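Cyanuric acid amidohydrolase (Azorhizobium caulinodans, PDB 4NQ3) catalyses the hydrolytic opening of the s-triazine ring of cyanuric acid to carboxybiuret, which then loses carbon dioxide to give biuret. Local coordinates at residues T263-A268 / G345-I350; A274-A279 / G323-T328; A28-G33 / V92-E97. All blocks are in the same frame, centred on the assembly; numbering follows the deposited sequence.

Interaction 1 (T263-A268 / G345-I350); sequences TPVKAA and GPVAVI
Apolar contacts alone join helix 263-271 to strand 345-352, a middle strand of the four-stranded mixed sheet of repeating unit C. The axes of segments 263-268 and 345-350 pass 8.4 Å apart at -28°, so the helix runs nearly along the strand. Methyl meets methyl at V265 and V347, whose side chains cross at about a right angle: with CG1 anti to the backbone N (chi1 170°), V265 CG2 is anti to the carbonyl carbon and lies 3.6 Å from V347 CG2. V347 holds CG1 in the crowded position between backbone N and carbonyl carbon (chi1 58°), and this sets CG1 3.8 Å from P264 CB, on the ring in the helix's first turn. Further on, A268 CB reaches V349 CG2 at 3.9 Å; V265 CG1 lies 4.3 Å from the same methyl. Backbone bonds run within the helix (A268 N to P264 O) and between strands, where V347 pairs with G254 and V349 with A252 of strand 249-256. L321 of helix 309-325 packs against V265. With no hydrogen bond across it, this hydrophobic helix-on-sheet layer rests on the fit of valine methyls against P264 and A268 and the burial of four of five touching residues.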
loop_
_atom_site.group_PDB
_atom_site.type_symbol
_atom_site.label_atom_id
_atom_site.label_comp_id
_atom_site.label_asym_id
_atom_site.label_seq_id
_atom_site.Cartn_x
_atom_site.Cartn_y
_atom_site.Cartn_z
ATOM N N THR A 263 16.162 4.596 -26.256
ATOM C CA THR A 263 17.021 4.495 -27.440
ATOM C C THR A 263 17.901 3.224 -27.520
ATOM O O THR A 263 18.083 2.672 -28.605
ATOM C CB THR A 263 17.925 5.724 -27.530
ATOM O OG1 THR A 263 18.351 6.063 -26.207
ATOM C CG2 THR A 263 17.164 6.916 -28.056
ATOM N N PRO A 264 18.441 2.751 -26.380
ATOM C CA PRO A 264 19.185 1.481 -26.306
ATOM C C PRO A 264 18.454 0.268 -26.877
ATOM O O PRO A 264 19.108 -0.625 -27.441
ATOM C CB PRO A 264 19.397 1.294 -24.809
ATOM C CG PRO A 264 19.490 2.682 -24.290
ATOM C CD PRO A 264 18.540 3.510 -25.121
ATOM N N VAL A 265 17.133 0.223 -26.710
ATOM C CA VAL A 265 16.346 -0.891 -27.227
ATOM C C VAL A 265 16.196 -0.809 -28.753
ATOM O O VAL A 265 16.316 -1.811 -29.462
ATOM C CB VAL A 265 14.939 -0.937 -26.567
ATOM C CG1 VAL A 265 14.031 -1.926 -27.271
ATOM C CG2 VAL A 265 15.077 -1.331 -25.137
ATOM N N LYS A 266 15.949 0.388 -29.263
ATOM C CA LYS A 266 15.821 0.549 -30.701
ATOM C C LYS A 266 17.172 0.210 -31.350
ATOM O O LYS A 266 17.224 -0.448 -32.396
ATOM C CB LYS A 266 15.359 1.971 -31.042
ATOM C CG LYS A 266 14.052 2.387 -30.334
ATOM C CD LYS A 266 13.707 3.877 -30.573
ATOM C CE LYS A 266 12.385 4.307 -29.919
ATOM N NZ LYS A 266 11.970 5.706 -30.253
ATOM N N ALA A 267 18.263 0.621 -30.708
ATOM C CA ALA A 267 19.598 0.317 -31.223
ATOM C C ALA A 267 19.886 -1.177 -31.114
ATOM O O ALA A 267 20.525 -1.766 -31.995
ATOM C CB ALA A 267 20.648 1.110 -30.492
ATOM N N ALA A 268 19.430 -1.784 -30.021
ATOM C CA ALA A 268 19.616 -3.213 -29.831
ATOM C C ALA A 268 18.893 -3.999 -30.933
ATOM O O ALA A 268 19.468 -4.902 -31.534
ATOM C CB ALA A 268 19.128 -3.633 -28.456
ATOM N N GLY A 345 19.878 1.682 -16.095
ATOM C CA GLY A 345 20.012 0.254 -15.942
ATOM C C GLY A 345 20.243 -0.376 -17.293
ATOM O O GLY A 345 19.938 0.225 -18.331
ATOM N N PRO A 346 20.804 -1.588 -17.294
ATOM C CA PRO A 346 20.985 -2.345 -18.535
ATOM C C PRO A 346 19.647 -2.762 -19.119
ATOM O O PRO A 346 18.662 -2.997 -18.388
ATOM C CB PRO A 346 21.775 -3.577 -18.092
ATOM C CG PRO A 346 22.404 -3.174 -16.786
ATOM C CD PRO A 346 21.385 -2.280 -16.134
ATOM N N VAL A 347 19.607 -2.845 -20.437
ATOM C CA VAL A 347 18.498 -3.499 -21.095
ATOM C C VAL A 347 19.097 -4.404 -22.161
ATOM O O VAL A 347 20.069 -4.041 -22.814
ATOM C CB VAL A 347 17.509 -2.501 -21.698
ATOM C CG1 VAL A 347 18.209 -1.605 -22.670
ATOM C CG2 VAL A 347 16.437 -3.241 -22.404
ATOM N N ALA A 348 18.569 -5.615 -22.275
ATOM C CA ALA A 348 19.025 -6.558 -23.283
ATOM C C ALA A 348 17.831 -7.015 -24.105
ATOM O O ALA A 348 16.702 -7.070 -23.607
ATOM C CB ALA A 348 19.723 -7.739 -22.645
ATOM N N VAL A 349 18.074 -7.342 -25.364
ATOM C CA VAL A 349 17.019 -7.845 -26.221
ATOM C C VAL A 349 17.454 -9.155 -26.811
ATOM O O VAL A 349 18.633 -9.327 -27.127
ATOM C CB VAL A 349 16.697 -6.872 -27.339
ATOM C CG1 VAL A 349 15.616 -7.435 -28.215
ATOM C CG2 VAL A 349 16.263 -5.557 -26.749
ATOM N N ILE A 350 16.516 -10.085 -26.946
ATOM C CA ILE A 350 16.808 -11.378 -27.559
ATOM C C ILE A 350 15.879 -11.625 -28.718
ATOM O O ILE A 350 14.672 -11.757 -28.530
ATOM C CB ILE A 350 16.658 -12.527 -26.588
ATOM C CG1 ILE A 350 17.720 -12.443 -25.496
ATOM C CG2 ILE A 350 16.772 -13.839 -27.340
ATOM C CD1 ILE A 350 17.597 -13.532 -24.500
#

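Interaction 2 (A274-A279 / G323-T328); sequences AEAGEA and GVVGHT
The chain at A276-G277-E278 runs almost parallel to the piece leaving helix 309-325, the two directions differing by 8°, with the A276 and V325 CA atoms 4.8 Å apart. The helix ends at V325, and G326, with positive phi (83°), is the first residue past it; a side chain there would collide with the preceding carbonyl O. A276 points its CB at this last turn, 3.5 Å from V324 O and 3.8 Å from V325 CA, a methyl laid against backbone, with V325 CG2 a looser neighbour. L269 of helix 263-271 also packs on A276. H327 takes the other end of the contact. Its CG sits in the crowded position between backbone N and carbonyl carbon (chi1 69°), which swings the imidazole toward the loop. E278 O lies over one ring face, toward the rim, 3.5 Å from NE2, but the angle is too poor for a hydrogen bond. G277 O approaches obliquely, 3.4 Å from CD2. Both ring nitrogens have partners beyond the two segments: ND1 bonds to E329 N and NE2 to T280 O, which fixes the ring's rotation. An alanine here would remove the ring and both its bonds, and would probably leave the 277-278 loop less firmly held against the helix end. E278 points its CB away from the helix end, and its OE2 forms a salt bridge with K297 of the second subunit; that lysine also packs on H327. Because E329 N can only donate and T280 O only accept, ND1 is the acceptor and NE2 the donor, consistent with a neutral imidazole; the contact works through a buried ring held by backbone polar groups, beside a charged subunit interface.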
loop_
_atom_site.group_PDB
_atom_site.type_symbol
_atom_site.label_atom_id
_atom_site.label_comp_id
_atom_site.label_asym_id
_atom_site.label_seq_id
_atom_site.Cartn_x
_atom_site.Cartn_y
_atom_site.Cartn_z
ATOM N N ALA A 274 16.313 -7.134 -36.247
ATOM C CA ALA A 274 14.929 -7.455 -35.954
ATOM C C ALA A 274 14.102 -6.200 -35.699
ATOM O O ALA A 274 14.640 -5.127 -35.407
ATOM C CB ALA A 274 14.861 -8.383 -34.760
ATOM N N GLU A 275 12.791 -6.316 -35.848
ATOM C CA GLU A 275 11.926 -5.204 -35.488
ATOM C C GLU A 275 11.002 -5.595 -34.341
ATOM O O GLU A 275 10.709 -6.780 -34.136
ATOM C CB GLU A 275 11.153 -4.704 -36.709
ATOM C CG GLU A 275 10.439 -5.763 -37.522
ATOM C CD GLU A 275 10.134 -5.258 -38.921
ATOM O OE1 GLU A 275 10.821 -4.305 -39.354
ATOM O OE2 GLU A 275 9.210 -5.791 -39.578
ATOM N N ALA A 276 10.571 -4.591 -33.583
ATOM C CA ALA A 276 9.694 -4.804 -32.443
ATOM C C ALA A 276 8.458 -5.615 -32.833
ATOM O O ALA A 276 7.835 -5.382 -33.877
ATOM C CB ALA A 276 9.289 -3.464 -31.827
ATOM N N GLY A 277 8.115 -6.579 -31.989
ATOM C CA GLY A 277 6.954 -7.411 -32.221
ATOM C C GLY A 277 6.697 -8.275 -31.007
ATOM O O GLY A 277 7.505 -8.291 -30.071
ATOM N N GLU A 278 5.573 -8.990 -31.021
ATOM C CA GLU A 278 5.192 -9.837 -29.904
ATOM C C GLU A 278 6.355 -10.748 -29.542
ATOM O O GLU A 278 6.596 -11.025 -28.377
ATOM C CB GLU A 278 3.932 -10.646 -30.248
ATOM C CG GLU A 278 3.183 -11.237 -29.043
ATOM C CD GLU A 278 3.595 -12.665 -28.709
ATOM O OE1 GLU A 278 4.363 -13.274 -29.488
ATOM O OE2 GLU A 278 3.157 -13.179 -27.657
ATOM N N ALA A 279 7.139 -11.129 -30.537
ATOM C CA ALA A 279 8.215 -12.090 -30.322
ATOM C C ALA A 279 9.454 -11.504 -29.649
ATOM O O ALA A 279 10.275 -12.250 -29.128
ATOM C CB ALA A 279 8.601 -12.727 -31.630
ATOM N N GLY A 323 5.753 0.514 -24.648
ATOM C CA GLY A 323 5.351 1.461 -25.673
ATOM C C GLY A 323 6.186 1.353 -26.941
ATOM O O GLY A 323 5.746 1.747 -28.026
ATOM N N VAL A 324 7.390 0.811 -26.805
ATOM C CA VAL A 324 8.316 0.719 -27.921
ATOM C C VAL A 324 8.189 -0.630 -28.578
ATOM O O VAL A 324 8.208 -0.761 -29.803
ATOM C CB VAL A 324 9.784 0.922 -27.470
ATOM C CG1 VAL A 324 10.740 0.598 -28.603
ATOM C CG2 VAL A 324 10.001 2.353 -26.952
ATOM N N VAL A 325 8.070 -1.652 -27.753
ATOM C CA VAL A 325 8.172 -2.999 -28.266
ATOM C C VAL A 325 6.771 -3.553 -28.560
ATOM O O VAL A 325 6.629 -4.584 -29.204
ATOM C CB VAL A 325 8.971 -3.884 -27.270
ATOM C CG1 VAL A 325 8.181 -4.106 -26.011
ATOM C CG2 VAL A 325 9.348 -5.198 -27.893
ATOM N N GLY A 326 5.729 -2.844 -28.134
ATOM C CA GLY A 326 4.375 -3.206 -28.529
ATOM C C GLY A 326 3.617 -4.291 -27.772
ATOM O O GLY A 326 2.514 -4.670 -28.161
ATOM N N HIS A 327 4.202 -4.805 -26.696
ATOM C CA HIS A 327 3.518 -5.783 -25.853
ATOM C C HIS A 327 3.980 -5.687 -24.419
ATOM O O HIS A 327 4.905 -4.945 -24.111
ATOM C CB HIS A 327 3.732 -7.193 -26.372
ATOM C CG HIS A 327 5.130 -7.695 -26.218
ATOM N ND1 HIS A 327 5.514 -8.518 -25.181
ATOM C CD2 HIS A 327 6.229 -7.523 -26.992
ATOM C CE1 HIS A 327 6.794 -8.824 -25.317
ATOM N NE2 HIS A 327 7.251 -8.232 -26.408
ATOM N N THR A 328 3.315 -6.415 -23.534
ATOM C CA THR A 328 3.556 -6.233 -22.113
ATOM C C THR A 328 4.187 -7.437 -21.449
ATOM O O THR A 328 4.364 -7.449 -20.236
ATOM C CB THR A 328 2.276 -5.908 -21.393
ATOM O OG1 THR A 328 1.356 -6.976 -21.617
ATOM C CG2 THR A 328 1.704 -4.596 -21.922
#

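Interaction 3 (A28-G33 / V92-E97); sequences AIAPAG and VFERAE. With SO4 (sulfate ion), chain D.
In the mixed sheet of repeating unit A, strand 89-97 is flanked by strands 2-10 and 34-41, and the 3-10 turn 31-33 leads into the latter. The tight part lies where this turn meets E94 and R95. R95 N donates to G33 O over 2.6 Å, in the carbonyl plane, and E94 CA makes a CA-H...O contact to the same oxygen. A CB on G33 would run into R95 O, so the position suits a glycine. E94, extended with CG anti to the backbone N (chi1 -177°), stretches across the loop, its CG 3.4 Å from G33 O. A30 N donates to E94 OE2 from above the carboxylate plane, 2.8 Å away and nearly straight at 168°. I29 CG2 packs 3.8 Å from OE1, which is hydrogen-bonded to H7 NE2, so both oxygens of this buried carboxylate are bonded. The loose side is the R95 side chain, where CB alone comes near the loop, 4.0 Å from G33 O. The exposed chain bends at chi3 (60°) and its guanidinium binds a sulfate, probably from the crystallisation liquor and also bound by R111. That ion lies at the guanidinium's edge, with R95 NH2 2.7 Å from sulfate O3.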
loop_
_atom_site.group_PDB
_atom_site.type_symbol
_atom_site.label_atom_id
_atom_site.label_comp_id
_atom_site.label_asym_id
_atom_site.label_seq_id
_atom_site.Cartn_x
_atom_site.Cartn_y
_atom_site.Cartn_z
ATOM N N ALA A 28 8.177 -29.685 -27.106
ATOM C CA ALA A 28 8.694 -28.382 -27.453
ATOM C C ALA A 28 9.923 -28.044 -26.583
ATOM O O ALA A 28 10.885 -27.413 -27.043
ATOM C CB ALA A 28 7.612 -27.338 -27.293
ATOM N N ILE A 29 9.897 -28.481 -25.330
ATOM C CA ILE A 29 11.020 -28.281 -24.419
ATOM C C ILE A 29 11.463 -29.635 -23.881
ATOM O O ILE A 29 10.624 -30.424 -23.404
ATOM C CB ILE A 29 10.641 -27.366 -23.226
ATOM C CG1 ILE A 29 10.157 -26.007 -23.715
ATOM C CG2 ILE A 29 11.800 -27.234 -22.257
ATOM C CD1 ILE A 29 9.492 -25.205 -22.637
ATOM N N ALA A 30 12.762 -29.917 -23.943
ATOM C CA ALA A 30 13.267 -31.175 -23.381
ATOM C C ALA A 30 13.899 -30.898 -22.022
ATOM O O ALA A 30 14.882 -30.164 -21.928
ATOM C CB ALA A 30 14.248 -31.805 -24.301
ATOM N N PRO A 31 13.311 -31.455 -20.954
ATOM C CA PRO A 31 13.692 -31.127 -19.571
ATOM C C PRO A 31 15.182 -31.254 -19.323
ATOM O O PRO A 31 15.729 -30.437 -18.585
ATOM C CB PRO A 31 12.914 -32.143 -18.741
ATOM C CG PRO A 31 11.739 -32.427 -19.545
ATOM C CD PRO A 31 12.213 -32.428 -20.994
ATOM N N ALA A 32 15.819 -32.248 -19.937
ATOM C CA ALA A 32 17.253 -32.471 -19.764
ATOM C C ALA A 32 18.064 -31.233 -20.120
ATOM O O ALA A 32 19.104 -30.965 -19.513
ATOM C CB ALA A 32 17.704 -33.642 -20.598
ATOM N N GLY A 33 17.562 -30.451 -21.064
ATOM C CA GLY A 33 18.304 -29.315 -21.581
ATOM C C GLY A 33 17.908 -27.972 -20.998
ATOM O O GLY A 33 18.335 -26.918 -21.481
ATOM N N VAL A 92 11.913 -19.631 -20.218
ATOM C CA VAL A 92 12.708 -20.852 -20.075
ATOM C C VAL A 92 13.863 -20.867 -21.057
ATOM O O VAL A 92 13.665 -20.681 -22.253
ATOM C CB VAL A 92 11.889 -22.118 -20.297
ATOM C CG1 VAL A 92 12.804 -23.327 -20.159
ATOM C CG2 VAL A 92 10.781 -22.206 -19.273
ATOM N N PHE A 93 15.064 -21.084 -20.535
ATOM C CA PHE A 93 16.305 -21.132 -21.312
ATOM C C PHE A 93 16.772 -22.569 -21.458
ATOM O O PHE A 93 17.159 -23.195 -20.460
ATOM C CB PHE A 93 17.389 -20.312 -20.621
ATOM C CG PHE A 93 17.147 -18.833 -20.659
ATOM C CD1 PHE A 93 17.524 -18.082 -21.767
ATOM C CD2 PHE A 93 16.556 -18.188 -19.584
ATOM C CE1 PHE A 93 17.304 -16.702 -21.801
ATOM C CE2 PHE A 93 16.331 -16.810 -19.604
ATOM C CZ PHE A 93 16.707 -16.063 -20.716
ATOM N N GLU A 94 16.750 -23.087 -22.685
ATOM C CA GLU A 94 17.076 -24.483 -22.955
ATOM C C GLU A 94 18.321 -24.588 -23.811
ATOM O O GLU A 94 18.531 -23.769 -24.677
ATOM C CB GLU A 94 15.894 -25.146 -23.667
ATOM C CG GLU A 94 16.035 -26.632 -23.970
ATOM C CD GLU A 94 14.866 -27.161 -24.803
ATOM O OE1 GLU A 94 14.035 -26.323 -25.218
ATOM O OE2 GLU A 94 14.773 -28.393 -25.052
ATOM N N ARG A 95 19.170 -25.570 -23.550
ATOM C CA ARG A 95 20.290 -25.868 -24.441
ATOM C C ARG A 95 19.950 -27.126 -25.260
ATOM O O ARG A 95 19.608 -28.155 -24.684
ATOM C CB ARG A 95 21.576 -26.076 -23.628
ATOM C CG ARG A 95 22.817 -26.462 -24.431
ATOM C CD ARG A 95 24.048 -26.641 -23.540
ATOM N NE ARG A 95 23.818 -27.689 -22.554
ATOM C CZ ARG A 95 24.411 -27.754 -21.359
ATOM N NH1 ARG A 95 25.275 -26.808 -20.988
ATOM N NH2 ARG A 95 24.123 -28.754 -20.518
ATOM N N ALA A 96 20.041 -27.061 -26.587
ATOM C CA ALA A 96 19.737 -28.218 -27.431
ATOM C C ALA A 96 20.912 -28.464 -28.387
ATOM O O ALA A 96 21.824 -27.649 -28.425
ATOM C CB ALA A 96 18.452 -28.005 -28.189
ATOM N N GLU A 97 20.909 -29.561 -29.155
ATOM C CA GLU A 97 22.051 -29.870 -30.038
ATOM C C GLU A 97 21.661 -29.770 -31.514
ATOM O O GLU A 97 20.665 -30.342 -31.938
ATOM C CB GLU A 97 22.648 -31.264 -29.766
ATOM C CG GLU A 97 22.849 -31.629 -28.309
ATOM C CD GLU A 97 21.530 -31.985 -27.623
ATOM O OE1 GLU A 97 20.520 -32.151 -28.344
ATOM O OE2 GLU A 97 21.493 -32.096 -26.373
HETATM S S SO4 D . 26.173 -27.489 -17.450
HETATM O O1 SO4 D . 26.931 -28.384 -16.570
HETATM O O2 SO4 D . 27.018 -26.908 -18.505
HETATM O O3 SO4 D . 25.069 -28.247 -18.056
HETATM O O4 SO4 D . 25.664 -26.390 -16.623
#

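In the fold
Along the chain, interaction 3 in repeating unit A comes first; interactions 1 and 2 follow in unit C, with both segments of interaction 2 between those of interaction 1. These two have centres 12 Å apart and touch where K266 CG packs on V324 CG1, so helices 263-271 and 309-325 meet beside one sheet. The centre of interaction 3 is about 25 Å from each of theirs, on the sheet of unit A, which has the same 1-4-2-3 strand order. Interactions 1 and 3 use equivalent strands, 345-352 and 89-97, the last of each four, and touch through I350 CD1 and F93 CE1. This correspondence reflects the threefold repeat of the monomer, whose active site shares that symmetry.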